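Local coordinates for aldo-keto reductase family 1, member B4 (Aldose reductase) (PDB 4HBK), which probably reduces carbonyl compounds such as aldoses to alcohols with NADPH, as an aldose reductase of the aldo/keto reductase family, at residues A[140-146]-A[189-195]. Residues are numbered along the deposited sequence; the frame is centred on the assembly and turned at random.
Sequences LYLIHWP and SIGLSNF
Ser189 O opens the parallel pairing: it accepts a hydrogen bond from Tyr141 N, and the CD1 methyl of Leu140 comes within 3.4 Å of the same oxygen. The extended chi1 of Leu140 (-177°, CG beside the carbonyl carbon) brings this methyl to Ser189 CB as well. Ile190 lays its CB and CG2 beside Tyr141 O. Gly191 then ties both its polar backbone atoms to 140-146, N to Tyr141 O and O to Ile143 N (3.0 Å); Leu142 CD2 presses on the bare Gly191 CA at 3.5 Å, a tight carbon contact. Leu192 runs alongside Ile143 on the helix-facing side, CD2 against CD1 at 4.2 Å. Ser193 N makes a short but bent, weak bond to Ile143 O. Beyond it Asn194 ND2 donates to His144 O (3.1 Å), almost in line with the C=O bond. The same nitrogen sits 3.3 Å above the centre of the Trp145 ring, whose plane is only 17° from that of the amide, so the amide lies nearly flat over the indole; Tyr241 OH holds Asn194 OD1 at the other end. Phe195 is sandwiched: Pro146 CB makes a CH-pi contact over one face, 3.9 Å from the ring centroid, and Leu192 CD2 covers the opposite face, while Ile143 CG2 meets the edge. Strands 138-143 and 187-193 are neighbours in the eight-stranded parallel barrel of the aldo/keto reductase fold. Past the strand ends, the Asn194 amide probably helps to position the backbone of His144, predicted to bind substrate and close to Lys111 and the predicted proton donor Tyr82. Strand 107-112 pairs with the far edge of 138-143, strand 213-217 follows 187-193, and helix 171-183 covers Tyr141, Ile190 and Leu192 through Met178, Leu181 and Trp175.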
ATOM      1  N   LEU A 140      -1.927   2.045 -10.369  1.00  8.23           N
ATOM      2  CA  LEU A 140      -0.763   2.400  -9.569  1.00  9.81           C
ATOM      3  C   LEU A 140       0.186   1.197  -9.448  1.00 10.49           C
ATOM      4  O   LEU A 140      -0.256   0.064  -9.230  1.00  9.23           O
ATOM      5  CB  LEU A 140      -1.209   2.893  -8.177  1.00  7.62           C
ATOM      6  CG  LEU A 140      -0.123   3.383  -7.209  1.00  9.08           C
ATOM      7  CD1 LEU A 140       0.691   4.496  -7.845  1.00  6.96           C
ATOM      8  CD2 LEU A 140      -0.684   3.806  -5.826  1.00  6.92           C
ATOM      9  N   TYR A 141       1.485   1.452  -9.599  1.00  8.32           N
ATOM     10  CA  TYR A 141       2.502   0.412  -9.507  1.00  8.31           C
ATOM     11  C   TYR A 141       3.642   0.953  -8.661  1.00  8.69           C
ATOM     12  O   TYR A 141       4.274   1.947  -9.019  1.00  7.97           O
ATOM     13  CB  TYR A 141       3.008   0.059 -10.906  1.00  9.16           C
ATOM     14  CG  TYR A 141       3.685  -1.302 -11.057  1.00 11.56           C
ATOM     15  CD1 TYR A 141       3.172  -2.448 -10.441  1.00  9.25           C
ATOM     16  CD2 TYR A 141       4.814  -1.445 -11.862  1.00  8.69           C
ATOM     17  CE1 TYR A 141       3.790  -3.700 -10.608  1.00 11.28           C
ATOM     18  CE2 TYR A 141       5.431  -2.673 -12.038  1.00  9.38           C
ATOM     19  CZ  TYR A 141       4.925  -3.799 -11.419  1.00 12.74           C
ATOM     20  OH  TYR A 141       5.569  -5.005 -11.620  1.00 10.49           O
ATOM     21  N   LEU A 142       3.897   0.294  -7.535  1.00  8.96           N
ATOM     22  CA  LEU A 142       4.865   0.766  -6.554  1.00  6.88           C
ATOM     23  C   LEU A 142       6.106  -0.100  -6.538  1.00  8.57           C
ATOM     24  O   LEU A 142       6.026  -1.315  -6.697  1.00  8.75           O
ATOM     25  CB  LEU A 142       4.263   0.693  -5.151  1.00  6.74           C
ATOM     26  CG  LEU A 142       2.931   1.385  -4.900  1.00 10.71           C
ATOM     27  CD1 LEU A 142       2.572   1.256  -3.426  1.00  8.26           C
ATOM     28  CD2 LEU A 142       3.010   2.848  -5.329  1.00  6.85           C
ATOM     29  N   ILE A 143       7.257   0.510  -6.300  1.00  7.77           N
ATOM     30  CA  ILE A 143       8.417  -0.287  -5.930  1.00  8.43           C
ATOM     31  C   ILE A 143       8.216  -0.791  -4.497  1.00  8.54           C
ATOM     32  O   ILE A 143       8.072   0.006  -3.561  1.00  7.07           O
ATOM     33  CB  ILE A 143       9.713   0.514  -6.049  1.00  9.15           C
ATOM     34  CG1 ILE A 143       9.850   1.069  -7.471  1.00  8.91           C
ATOM     35  CG2 ILE A 143      10.912  -0.365  -5.690  1.00  7.91           C
ATOM     36  CD1 ILE A 143      11.171   1.756  -7.736  1.00  8.10           C
ATOM     37  N   HIS A 144       8.188  -2.112  -4.320  1.00  8.35           N
ATOM     38  CA  HIS A 144       7.742  -2.688  -3.040  1.00  8.77           C
ATOM     39  C   HIS A 144       8.663  -2.343  -1.864  1.00  9.65           C
ATOM     40  O   HIS A 144       8.183  -2.076  -0.762  1.00 12.88           O
ATOM     41  CB  HIS A 144       7.583  -4.200  -3.159  1.00  8.11           C
ATOM     42  CG  HIS A 144       6.558  -4.779  -2.238  1.00 10.26           C
ATOM     43  ND1 HIS A 144       5.654  -5.741  -2.647  1.00  9.54           N
ATOM     44  CD2 HIS A 144       6.303  -4.553  -0.928  1.00 10.44           C
ATOM     45  CE1 HIS A 144       4.886  -6.078  -1.626  1.00  8.98           C
ATOM     46  NE2 HIS A 144       5.260  -5.377  -0.571  1.00 10.31           N
ATOM     47  N   TRP A 145       9.974  -2.366  -2.115  1.00  9.56           N
ATOM     48  CA  TRP A 145      11.022  -2.077  -1.128  1.00  8.69           C
ATOM     49  C   TRP A 145      12.165  -1.384  -1.859  1.00  9.26           C
ATOM     50  O   TRP A 145      12.278  -1.512  -3.078  1.00  8.00           O
ATOM     51  CB  TRP A 145      11.554  -3.378  -0.486  1.00  9.18           C
ATOM     52  CG  TRP A 145      10.592  -4.038   0.465  1.00  9.30           C
ATOM     53  CD1 TRP A 145       9.684  -5.011   0.171  1.00 10.79           C
ATOM     54  CD2 TRP A 145      10.443  -3.763   1.866  1.00 10.04           C
ATOM     55  NE1 TRP A 145       8.974  -5.362   1.302  1.00 10.78           N
ATOM     56  CE2 TRP A 145       9.424  -4.611   2.356  1.00 12.15           C
ATOM     57  CE3 TRP A 145      11.075  -2.889   2.752  1.00  8.74           C
ATOM     58  CZ2 TRP A 145       9.009  -4.593   3.691  1.00 10.50           C
ATOM     59  CZ3 TRP A 145      10.661  -2.873   4.079  1.00 11.06           C
ATOM     60  CH2 TRP A 145       9.634  -3.715   4.534  1.00 11.51           C
ATOM     61  N   PRO A 146      13.012  -0.645  -1.122  1.00  8.69           N
ATOM     62  CA  PRO A 146      14.280  -0.084  -1.620  1.00 11.37           C
ATOM     63  C   PRO A 146      15.453  -1.084  -1.607  1.00 12.31           C
ATOM     64  O   PRO A 146      16.600  -0.700  -1.892  1.00 10.01           O
ATOM     65  CB  PRO A 146      14.587   1.056  -0.641  1.00  9.21           C
ATOM     66  CG  PRO A 146      13.598   0.918   0.505  1.00 10.16           C
ATOM     67  CD  PRO A 146      12.747  -0.286   0.280  1.00 10.16           C
ATOM     68  N   SER A 189      -0.003   5.613 -12.916  1.00 10.05           N
ATOM     69  CA  SER A 189       0.798   6.342 -11.938  1.00  7.70           C
ATOM     70  C   SER A 189       1.787   5.372 -11.320  1.00  9.54           C
ATOM     71  O   SER A 189       1.488   4.189 -11.183  1.00  8.84           O
ATOM     72  CB  SER A 189      -0.090   6.924 -10.836  1.00  9.75           C
ATOM     73  OG  SER A 189      -1.138   7.731 -11.351  1.00 11.53           O
ATOM     74  N   ILE A 190       2.962   5.865 -10.951  1.00  9.20           N
ATOM     75  CA  ILE A 190       3.957   5.037 -10.279  1.00 11.52           C
ATOM     76  C   ILE A 190       4.316   5.615  -8.904  1.00 10.12           C
ATOM     77  O   ILE A 190       4.130   6.805  -8.661  1.00  9.60           O
ATOM     78  CB  ILE A 190       5.224   4.896 -11.149  1.00 12.90           C
ATOM     79  CG1 ILE A 190       5.674   6.277 -11.641  1.00 11.07           C
ATOM     80  CG2 ILE A 190       4.953   3.965 -12.337  1.00  7.14           C
ATOM     81  CD1 ILE A 190       6.910   6.229 -12.553  1.00 11.12           C
ATOM     82  N   GLY A 191       4.824   4.776  -8.006  1.00  6.73           N
ATOM     83  CA  GLY A 191       5.160   5.231  -6.669  1.00  7.24           C
ATOM     84  C   GLY A 191       6.115   4.331  -5.895  1.00  9.07           C
ATOM     85  O   GLY A 191       6.738   3.431  -6.461  1.00  8.38           O
ATOM     86  N   LEU A 192       6.216   4.572  -4.590  1.00  8.64           N
ATOM     87  CA  LEU A 192       7.209   3.912  -3.749  1.00  7.68           C
ATOM     88  C   LEU A 192       6.564   3.252  -2.540  1.00  8.32           C
ATOM     89  O   LEU A 192       5.535   3.702  -2.053  1.00  8.49           O
ATOM     90  CB  LEU A 192       8.249   4.939  -3.282  1.00  9.57           C
ATOM     91  CG  LEU A 192       8.939   5.731  -4.402  1.00  8.74           C
ATOM     92  CD1 LEU A 192       9.702   6.933  -3.852  1.00  8.45           C
ATOM     93  CD2 LEU A 192       9.861   4.842  -5.222  1.00  7.08           C
ATOM     94  N   SER A 193       7.176   2.178  -2.061  1.00 10.80           N
ATOM     95  CA  SER A 193       6.745   1.535  -0.831  1.00  9.76           C
ATOM     96  C   SER A 193       7.937   1.328   0.095  1.00  7.72           C
ATOM     97  O   SER A 193       8.982   0.864  -0.342  1.00  8.78           O
ATOM     98  CB  SER A 193       6.058   0.199  -1.128  1.00  8.91           C
ATOM     99  OG  SER A 193       5.622  -0.419   0.073  1.00 14.53           O
ATOM    100  N   ASN A 194       7.783   1.681   1.370  1.00  5.87           N
ATOM    101  CA  ASN A 194       8.857   1.497   2.346  1.00  7.69           C
ATOM    102  C   ASN A 194      10.154   2.231   2.008  1.00 10.49           C
ATOM    103  O   ASN A 194      11.241   1.742   2.330  1.00 10.23           O
ATOM    104  CB  ASN A 194       9.165   0.004   2.534  1.00  7.70           C
ATOM    105  CG  ASN A 194       7.961  -0.782   3.028  1.00 11.47           C
ATOM    106  OD1 ASN A 194       7.400  -0.491   4.091  1.00  9.89           O
ATOM    107  ND2 ASN A 194       7.545  -1.774   2.246  1.00 11.46           N
ATOM    108  N   PHE A 195      10.051   3.385   1.347  1.00  5.61           N
ATOM    109  CA  PHE A 195      11.224   4.214   1.101  1.00  8.90           C
ATOM    110  C   PHE A 195      11.305   5.250   2.201  1.00  9.18           C
ATOM    111  O   PHE A 195      10.278   5.680   2.702  1.00 10.33           O
ATOM    112  CB  PHE A 195      11.133   4.917  -0.258  1.00  8.40           C
ATOM    113  CG  PHE A 195      11.601   4.080  -1.412  1.00  7.40           C
ATOM    114  CD1 PHE A 195      11.048   2.836  -1.650  1.00  6.70           C
ATOM    115  CD2 PHE A 195      12.581   4.547  -2.266  1.00 10.50           C
ATOM    116  CE1 PHE A 195      11.468   2.068  -2.706  1.00  8.68           C
ATOM    117  CE2 PHE A 195      13.017   3.773  -3.333  1.00 10.44           C
ATOM    118  CZ  PHE A 195      12.458   2.533  -3.550  1.00  9.40           C
TER